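Long-range contact in phage-related protein (Bacillus cereus, PDB 4JG2), which is of unknown function but belongs to the Enc34 family of phage single-stranded DNA-binding proteins, and so probably binds single-stranded DNA: residues A[38-52]-A[64-77]. Residues are numbered along the deposited sequence; the frame is centred on the assembly and turned at random.
Sequences VVTSVNTRLSYFHGW and YSVSVLIPKTDKET
Leu69 lies against Arg45 and Ser47 of the neighbouring antiparallel strand. Its CB is 3.4 Å from Arg45 O and also touches Arg45 CB. CG stands beside the Leu69 backbone N (chi1 -56°), which keeps it close to Arg45 O and to Ser47 CB. At the tip, CD1 meets Ser47 CB at 4.1 Å and Arg45 CB, while CD2 meets Ser47 CB. The Arg45 side chain then runs away from the pair, fully extended, to bond the carbonyls of Gly155 and Glu189.

Backbone bonds join Arg45 with Leu69 and Ser47 with Ser67, two in each pair. The register then slips by one residue in a beta bulge around Tyr48, and pairing resumes between His50 and Ser65. There His50 N donates to Ser65 O at 2.8 Å, but Ser65 N reaches His50 O from well above the carbonyl plane. Water 3 links Tyr48 O to Ser65 OG at the bulge. Val66 CG2 packs on Ser47 O, Leu46 CB and the edge of the Phe49 ring. Thr44 CG2 is tight against Val68 CG1, at 3.4 Å.

Farther along, Asp74 is the N-cap of helix 75-96. It has two conformers; in the one described, OD1 accepts from Thr77 N at 3.2 Å. Asp74 OD2 takes the Thr77 hydroxyl at 2.6 Å, from above the carboxylate plane. A weak bond from Ser41 OG also reaches this oxygen, and water 2 ties it to Ser41 N and Thr44 OG1.

Strand 45-50 is one of the two outermost strands of a four-stranded antiparallel sheet, next to strand 63-71, whose other neighbour is strand 125-132. On its other side, Thr44 and Leu46 make backbone bonds to Ala158, Gly155 and Cys156. Leu69 also touches His125 and Phe127 of strand 125-132. Val38 packs on helix 75-96, and its strand 37-39 pairs with strand 157-169 of the second sheet.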
loop_
_atom_site.group_PDB
_atom_site.type_symbol
_atom_site.label_atom_id
_atom_site.label_comp_id
_atom_site.label_asym_id
_atom_site.label_seq_id
_atom_site.Cartn_x
_atom_site.Cartn_y
_atom_site.Cartn_z
ATOM N N VAL A 38 4.163 -5.431 6.880
ATOM C CA VAL A 38 5.150 -4.346 7.014
ATOM C C VAL A 38 4.420 -3.069 7.343
ATOM O O VAL A 38 3.422 -2.745 6.701
ATOM C CB VAL A 38 5.914 -4.114 5.701
ATOM C CG1 VAL A 38 6.908 -2.918 5.857
ATOM C CG2 VAL A 38 6.626 -5.386 5.252
ATOM N N VAL A 39 4.914 -2.339 8.319
ATOM C CA VAL A 39 4.415 -0.993 8.623
ATOM C C VAL A 39 5.447 0.008 8.123
ATOM O O VAL A 39 6.601 -0.018 8.574
ATOM C CB VAL A 39 4.077 -0.802 10.103
ATOM C CG1 VAL A 39 3.397 0.531 10.357
ATOM C CG2 VAL A 39 3.154 -1.881 10.596
ATOM N N THR A 40 5.070 0.854 7.169
ATOM C CA THR A 40 6.017 1.804 6.548
ATOM C C THR A 40 6.400 2.926 7.507
ATOM O O THR A 40 5.813 3.056 8.597
ATOM C CB THR A 40 5.468 2.335 5.219
ATOM O OG1 THR A 40 4.388 3.202 5.501
ATOM C CG2 THR A 40 4.989 1.220 4.299
ATOM N N SER A 41 7.386 3.703 7.081
ATOM C CA SER A 41 7.955 4.745 7.946
ATOM C C SER A 41 7.142 5.988 8.042
ATOM O O SER A 41 6.253 6.266 7.207
ATOM C CB SER A 41 9.412 5.111 7.499
ATOM O OG SER A 41 9.328 6.127 6.543
ATOM N N VAL A 42 7.508 6.840 8.975
ATOM C CA VAL A 42 6.892 8.173 9.072
ATOM C C VAL A 42 7.132 9.075 7.857
ATOM O O VAL A 42 6.502 10.119 7.736
ATOM C CB VAL A 42 7.349 8.917 10.358
ATOM C CG1 VAL A 42 6.859 8.183 11.581
ATOM C CG2 VAL A 42 8.852 9.149 10.422
ATOM N N ASN A 43 8.093 8.669 6.979
ATOM C CA ASN A 43 8.399 9.474 5.768
ATOM C C ASN A 43 7.688 9.006 4.530
ATOM O O ASN A 43 7.901 9.516 3.443
ATOM C CB ASN A 43 9.901 9.506 5.550
ATOM C CG ASN A 43 10.596 10.121 6.719
ATOM O OD1 ASN A 43 10.280 11.220 7.125
ATOM N ND2 ASN A 43 11.449 9.385 7.287
ATOM N N THR A 44 6.726 8.103 4.718
ATOM C CA THR A 44 5.889 7.588 3.627
ATOM C C THR A 44 4.898 8.680 3.200
ATOM O O THR A 44 4.283 9.325 4.055
ATOM C CB THR A 44 5.021 6.423 4.117
ATOM O OG1 THR A 44 5.863 5.430 4.666
ATOM C CG2 THR A 44 4.167 5.893 3.066
ATOM N N ARG A 45 4.770 8.921 1.896
ATOM C CA ARG A 45 3.813 9.896 1.384
ATOM C C ARG A 45 2.649 9.172 0.706
ATOM O O ARG A 45 2.849 8.117 0.100
ATOM C CB ARG A 45 4.491 10.870 0.413
ATOM C CG ARG A 45 3.711 12.136 0.169
ATOM C CD ARG A 45 4.468 13.112 -0.711
ATOM N NE ARG A 45 3.758 14.384 -0.855
ATOM C CZ ARG A 45 4.007 15.279 -1.788
ATOM N NH1 ARG A 45 4.998 15.043 -2.654
ATOM N NH2 ARG A 45 3.348 16.400 -1.875
ATOM N N LEU A 46 1.437 9.718 0.809
ATOM C CA LEU A 46 0.258 9.098 0.193
ATOM C C LEU A 46 -0.028 9.745 -1.135
ATOM O O LEU A 46 -0.125 10.991 -1.258
ATOM C CB LEU A 46 -0.957 9.251 1.117
ATOM C CG LEU A 46 -0.771 8.795 2.550
ATOM C CD1 LEU A 46 -2.065 8.866 3.298
ATOM C CD2 LEU A 46 -0.189 7.393 2.641
ATOM N N SER A 47 -0.252 8.915 -2.166
ATOM C CA SER A 47 -0.674 9.352 -3.479
ATOM C C SER A 47 -1.986 8.639 -3.822
ATOM O O SER A 47 -2.177 7.462 -3.469
ATOM C CB SER A 47 0.412 9.009 -4.525
ATOM O OG SER A 47 0.000 9.064 -5.862
ATOM N N TYR A 48 -2.892 9.310 -4.531
ATOM C CA TYR A 48 -4.142 8.713 -4.932
ATOM C C TYR A 48 -4.828 8.082 -3.721
ATOM O O TYR A 48 -5.252 6.903 -3.728
ATOM C CB TYR A 48 -3.983 7.739 -6.116
ATOM C CG TYR A 48 -3.338 8.350 -7.317
ATOM C CD1 TYR A 48 -3.849 9.470 -7.919
ATOM C CD2 TYR A 48 -2.214 7.787 -7.858
ATOM C CE1 TYR A 48 -3.269 9.984 -9.071
ATOM C CE2 TYR A 48 -1.625 8.308 -8.962
ATOM C CZ TYR A 48 -2.172 9.403 -9.584
ATOM O OH TYR A 48 -1.604 9.993 -10.709
ATOM N N PHE A 49 -5.010 8.889 -2.693
ATOM C CA PHE A 49 -5.586 8.404 -1.470
ATOM C C PHE A 49 -7.094 8.198 -1.539
ATOM O O PHE A 49 -7.866 9.139 -1.685
ATOM C CB PHE A 49 -5.242 9.390 -0.321
ATOM C CG PHE A 49 -5.862 9.045 0.957
ATOM C CD1 PHE A 49 -5.457 8.002 1.720
ATOM C CD2 PHE A 49 -6.934 9.802 1.354
ATOM C CE1 PHE A 49 -6.163 7.777 2.988
ATOM C CE2 PHE A 49 -7.605 9.582 2.452
ATOM C CZ PHE A 49 -7.243 8.631 3.294
ATOM N N HIS A 50 -7.491 6.945 -1.350
ATOM C CA HIS A 50 -8.893 6.545 -1.317
ATOM C C HIS A 50 -9.111 5.690 -0.084
ATOM O O HIS A 50 -9.570 4.565 -0.131
ATOM C CB HIS A 50 -9.300 5.848 -2.587
ATOM C CG HIS A 50 -9.293 6.759 -3.773
ATOM N ND1 HIS A 50 -10.175 7.788 -3.924
ATOM C CD2 HIS A 50 -8.459 6.832 -4.823
ATOM C CE1 HIS A 50 -9.895 8.453 -5.025
ATOM N NE2 HIS A 50 -8.829 7.912 -5.577
ATOM N N GLY A 51 -8.824 6.264 1.076
ATOM C CA GLY A 51 -9.006 5.610 2.355
ATOM C C GLY A 51 -10.289 5.942 3.082
ATOM O O GLY A 51 -10.676 5.182 3.930
ATOM N N TRP A 52 -10.942 7.068 2.746
ATOM C CA TRP A 52 -12.212 7.369 3.411
ATOM C C TRP A 52 -13.410 6.758 2.687
ATOM O O TRP A 52 -14.388 6.403 3.328
ATOM C CB TRP A 52 -12.413 8.893 3.523
ATOM C CG TRP A 52 -11.377 9.640 4.323
ATOM C CD1 TRP A 52 -10.544 10.612 3.889
ATOM C CD2 TRP A 52 -11.096 9.458 5.726
ATOM N NE1 TRP A 52 -9.757 11.089 4.926
ATOM C CE2 TRP A 52 -10.098 10.396 6.063
ATOM C CE3 TRP A 52 -11.646 8.644 6.733
ATOM C CZ2 TRP A 52 -9.631 10.559 7.375
ATOM C CZ3 TRP A 52 -11.190 8.799 8.016
ATOM C CH2 TRP A 52 -10.191 9.730 8.326
ATOM N N TYR A 64 -11.053 0.348 -1.287
ATOM C CA TYR A 64 -10.199 1.337 -0.631
ATOM C C TYR A 64 -8.786 1.135 -1.170
ATOM O O TYR A 64 -8.346 -0.020 -1.364
ATOM C CB TYR A 64 -10.257 1.201 0.877
ATOM C CG TYR A 64 -11.651 1.407 1.445
ATOM C CD1 TYR A 64 -12.585 0.391 1.530
ATOM C CD2 TYR A 64 -12.021 2.662 1.901
ATOM C CE1 TYR A 64 -13.858 0.641 1.969
ATOM C CE2 TYR A 64 -13.261 2.928 2.403
ATOM C CZ TYR A 64 -14.180 1.905 2.435
ATOM O OH TYR A 64 -15.453 2.155 2.934
ATOM N N SER A 65 -8.057 2.209 -1.408
ATOM C CA SER A 65 -6.752 2.070 -1.998
ATOM C C SER A 65 -5.928 3.306 -1.746
ATOM O O SER A 65 -6.415 4.387 -1.464
ATOM C CB SER A 65 -6.882 1.842 -3.508
ATOM O OG SER A 65 -7.498 2.963 -4.184
ATOM N N VAL A 66 -4.595 3.137 -1.904
ATOM C CA VAL A 66 -3.644 4.240 -1.857
ATOM C C VAL A 66 -2.366 3.740 -2.523
ATOM O O VAL A 66 -2.043 2.577 -2.427
ATOM C CB VAL A 66 -3.353 4.689 -0.401
ATOM C CG1 VAL A 66 -2.915 3.570 0.481
ATOM C CG2 VAL A 66 -2.450 5.895 -0.331
ATOM N N SER A 67 -1.687 4.677 -3.196
ATOM C CA SER A 67 -0.341 4.468 -3.717
ATOM C C SER A 67 0.626 4.991 -2.647
ATOM O O SER A 67 0.666 6.190 -2.380
ATOM C CB SER A 67 -0.160 5.146 -5.070
ATOM O OG SER A 67 -0.942 4.485 -6.062
ATOM N N VAL A 68 1.369 4.072 -2.025
ATOM C CA VAL A 68 2.215 4.407 -0.930
ATOM C C VAL A 68 3.622 4.685 -1.468
ATOM O O VAL A 68 4.253 3.799 -2.084
ATOM C CB VAL A 68 2.207 3.144 -0.035
ATOM C CG1 VAL A 68 3.022 3.320 1.190
ATOM C CG2 VAL A 68 0.764 2.713 0.337
ATOM N N LEU A 69 4.113 5.904 -1.241
ATOM C CA LEU A 69 5.405 6.356 -1.721
ATOM C C LEU A 69 6.444 6.174 -0.647
ATOM O O LEU A 69 6.354 6.804 0.421
ATOM C CB LEU A 69 5.313 7.811 -2.168
ATOM C CG LEU A 69 4.290 8.162 -3.216
ATOM C CD1 LEU A 69 4.340 9.636 -3.551
ATOM C CD2 LEU A 69 4.234 7.324 -4.426
ATOM N N ILE A 70 7.429 5.335 -0.914
ATOM C CA ILE A 70 8.479 4.968 0.036
ATOM C C ILE A 70 9.806 5.542 -0.433
ATOM O O ILE A 70 10.292 5.182 -1.502
ATOM C CB ILE A 70 8.571 3.428 0.074
ATOM C CG1 ILE A 70 7.212 2.834 0.536
ATOM C CG2 ILE A 70 9.704 2.944 0.993
ATOM C CD1 ILE A 70 6.875 1.505 0.024
ATOM N N PRO A 71 10.354 6.496 0.328
ATOM C CA PRO A 71 11.603 7.065 -0.156
ATOM C C PRO A 71 12.666 5.992 -0.360
ATOM O O PRO A 71 12.783 5.103 0.474
ATOM C CB PRO A 71 11.974 8.088 0.931
ATOM C CG PRO A 71 10.942 8.062 1.919
ATOM C CD PRO A 71 9.895 7.091 1.594
ATOM N N LYS A 72 13.526 6.172 -1.377
ATOM C CA LYS A 72 14.599 5.222 -1.600
ATOM C C LYS A 72 15.634 5.223 -0.491
ATOM O O LYS A 72 16.406 4.299 -0.390
ATOM C CB LYS A 72 15.204 5.472 -2.984
ATOM C CG LYS A 72 14.259 5.018 -4.086
ATOM C CD LYS A 72 14.868 5.076 -5.480
ATOM C CE LYS A 72 13.927 4.498 -6.539
ATOM N NZ LYS A 72 14.510 4.483 -7.893
ATOM N N THR A 73 15.672 6.256 0.320
ATOM C CA THR A 73 16.507 6.332 1.512
ATOM C C THR A 73 15.974 5.493 2.691
ATOM O O THR A 73 16.703 5.281 3.661
ATOM C CB THR A 73 16.662 7.801 1.958
ATOM O OG1 THR A 73 15.346 8.370 2.071
ATOM C CG2 THR A 73 17.489 8.622 0.991
ATOM N N ASP A 74 14.731 5.011 2.616
ATOM C CA ASP A 74 14.139 4.250 3.709
ATOM C C ASP A 74 14.486 2.790 3.582
ATOM O O ASP A 74 13.664 1.932 3.260
ATOM C CB ASP A 74 12.634 4.456 3.743
ATOM C CG ASP A 74 12.017 3.866 4.992
ATOM O OD1 ASP A 74 12.826 3.229 5.829
ATOM O OD2 ASP A 74 10.799 4.000 5.125
ATOM N N LYS A 75 15.754 2.485 3.812
ATOM C CA LYS A 75 16.250 1.118 3.658
ATOM C C LYS A 75 15.577 0.122 4.547
ATOM O O LYS A 75 15.333 -0.996 4.148
ATOM C CB LYS A 75 17.795 1.075 3.916
ATOM C CG LYS A 75 18.552 2.016 3.032
ATOM C CD LYS A 75 18.390 1.692 1.547
ATOM C CE LYS A 75 19.393 2.384 0.571
ATOM N NZ LYS A 75 19.127 3.735 -0.058
ATOM N N GLU A 76 15.235 0.507 5.754
ATOM C CA GLU A 76 14.575 -0.417 6.664
ATOM C C GLU A 76 13.244 -0.866 6.081
ATOM O O GLU A 76 12.933 -2.068 6.041
ATOM C CB GLU A 76 14.376 0.205 8.046
ATOM C CG GLU A 76 13.834 -0.672 9.133
ATOM C CD GLU A 76 13.866 0.012 10.521
ATOM O OE1 GLU A 76 13.997 1.260 10.592
ATOM O OE2 GLU A 76 13.733 -0.696 11.547
ATOM N N THR A 77 12.397 0.049 5.598
ATOM C CA THR A 77 11.138 -0.330 5.036
ATOM C C THR A 77 11.319 -1.127 3.754
ATOM O O THR A 77 10.615 -2.118 3.535
ATOM C CB THR A 77 10.281 0.934 4.751
ATOM O OG1 THR A 77 10.102 1.656 5.978
ATOM C CG2 THR A 77 8.937 0.586 4.142
HETATM O O HOH W 1 9.174 0.507 8.215
HETATM O O HOH W 2 8.333 4.066 4.217
HETATM O O HOH W 3 -5.666 4.706 -5.231
#